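Local coordinates for hypothetical protein Atu1913 (Agrobacterium tumefaciens str., PDB 2B1Y), which is of unknown function but belongs to the DUF1883 family and forms a two-fold symmetric pair of intertwined chains in the crystal, at the interface of chains A and B. Sequence-based numbering; all coordinates share one arbitrary frame. Chains: chain A/B, hypothetical protein Atu1913.

The interface of chains A and B. Residues chain A 49, 72-74; chain B 33, 35, 40, 43.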
# COMPACT_ATOMS: atom_id res chain seq x y z
N PHE A 49 -4.85 4.97 -3.49
CA PHE A 49 -3.57 5.65 -3.22
C PHE A 49 -2.83 5.95 -4.52
O PHE A 49 -2.52 5.04 -5.31
CB PHE A 49 -2.72 4.80 -2.26
CG PHE A 49 -1.37 5.38 -1.98
CD1 PHE A 49 -1.22 6.75 -1.65
CD2 PHE A 49 -0.25 4.54 -1.96
CE1 PHE A 49 0.07 7.28 -1.36
CE2 PHE A 49 1.02 5.05 -1.67
CZ PHE A 49 1.18 6.41 -1.38
N HIS A 72 2.94 16.99 -0.65
CA HIS A 72 3.77 16.33 0.35
C HIS A 72 4.80 15.50 -0.41
O HIS A 72 4.47 14.92 -1.40
CB HIS A 72 2.90 15.37 1.18
CG HIS A 72 1.88 16.07 2.02
ND1 HIS A 72 2.11 16.45 3.32
CD2 HIS A 72 0.65 16.54 1.70
CE1 HIS A 72 1.04 17.07 3.79
NE2 HIS A 72 0.15 17.16 2.83
N LEU A 73 6.05 15.50 0.05
CA LEU A 73 7.09 14.72 -0.62
C LEU A 73 7.55 13.67 0.38
O LEU A 73 7.94 14.03 1.52
CB LEU A 73 8.27 15.60 -1.02
CG LEU A 73 9.42 14.81 -1.64
CD1 LEU A 73 8.95 14.31 -2.99
CD2 LEU A 73 10.64 15.68 -1.74
N ILE A 74 7.51 12.42 -0.04
CA ILE A 74 7.97 11.32 0.80
C ILE A 74 9.21 10.75 0.19
O ILE A 74 9.22 10.44 -0.99
CB ILE A 74 6.91 10.20 0.90
CG1 ILE A 74 5.67 10.72 1.60
CG2 ILE A 74 7.49 8.92 1.56
CD1 ILE A 74 5.86 11.31 2.94
N ARG B 33 8.25 10.02 -3.67
CA ARG B 33 6.82 10.05 -4.02
C ARG B 33 6.30 11.44 -3.67
O ARG B 33 6.37 11.84 -2.51
CB ARG B 33 6.04 9.03 -3.18
CG ARG B 33 6.70 7.68 -2.99
CD ARG B 33 5.71 6.71 -2.34
NE ARG B 33 6.39 5.61 -1.67
CZ ARG B 33 5.91 4.38 -1.55
NH1 ARG B 33 6.63 3.48 -0.88
NH2 ARG B 33 4.75 4.03 -2.10
N MSE B 35 2.88 13.65 -3.49
CA MSE B 35 1.45 13.35 -3.38
C MSE B 35 0.66 14.47 -2.75
O MSE B 35 1.21 15.34 -2.07
CB MSE B 35 1.28 12.07 -2.53
CG MSE B 35 1.90 12.22 -1.13
SE MSE B 35 1.85 10.55 -0.11
CE MSE B 35 3.37 9.68 -0.89
N PHE B 40 -1.43 11.65 1.11
CA PHE B 40 -0.62 11.53 2.32
C PHE B 40 -1.41 10.83 3.45
O PHE B 40 -0.88 10.03 4.21
CB PHE B 40 -0.04 12.87 2.79
CG PHE B 40 0.79 12.75 4.04
CD1 PHE B 40 1.96 12.00 4.03
CD2 PHE B 40 0.37 13.33 5.23
CE1 PHE B 40 2.72 11.84 5.19
CE2 PHE B 40 1.11 13.19 6.41
CZ PHE B 40 2.30 12.45 6.38
N PHE B 43 -1.18 7.20 2.57
CA PHE B 43 0.16 6.73 2.88
C PHE B 43 0.34 6.39 4.38
O PHE B 43 0.87 5.32 4.73
CB PHE B 43 1.20 7.77 2.46
CG PHE B 43 2.62 7.39 2.78
CD1 PHE B 43 3.34 6.54 1.94
CD2 PHE B 43 3.25 7.91 3.92
CE1 PHE B 43 4.65 6.18 2.23
CE2 PHE B 43 4.56 7.56 4.20
CZ PHE B 43 5.26 6.71 3.33
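With CG set between the backbone N and the carbonyl carbon (chi1 58°) and the chain bent at its far end (chi3 81°), B:Met35, a selenomethionine, turns its methyl CE onto A:Ile74 CG1 at 3.5 Å. A:Ile74 holds CG1 beside its own backbone N and CG2 anti to it, which sends CG2 to B:Phe43 CZ, 3.6 Å away. Its CD1 meets B:Phe40 CE1, the two side chains crossing at about a right angle. In this DUF1883 protein the contact is antiparallel strand pairing across what is probably a dimer interface, since the sheet is built from both chains: strand 69-76 of chain A pairs with strand 30-36 of chain B, with helix 37-46 of chain B packed against it. A:His72 N donates to B:Met35 O at 2.8 Å, and B:Met35 N returns a bond to A:His72 O. Two residues further along each strand, A:Ile74 N reaches B:Arg33 O in a nearly straight bond (174° at H), and B:Arg33 N answers to A:Ile74 O. Branched isoleucine suits an extended strand and offers separate methyls to two aromatic rings, while the flexible B:Met35 bends to fit between neighbours. B:Met35 SE lies in the plane of the A:Phe49 ring at its edge, 3.9 Å from CE1; this loop phenylalanine runs alongside B:Phe43, pointing the same way. At the other end B:Phe40 CB sits over one face of the A:His72 imidazole, 4.0 Å from its centroid, a CH-pi contact that uses the flat aromatic surface of histidine.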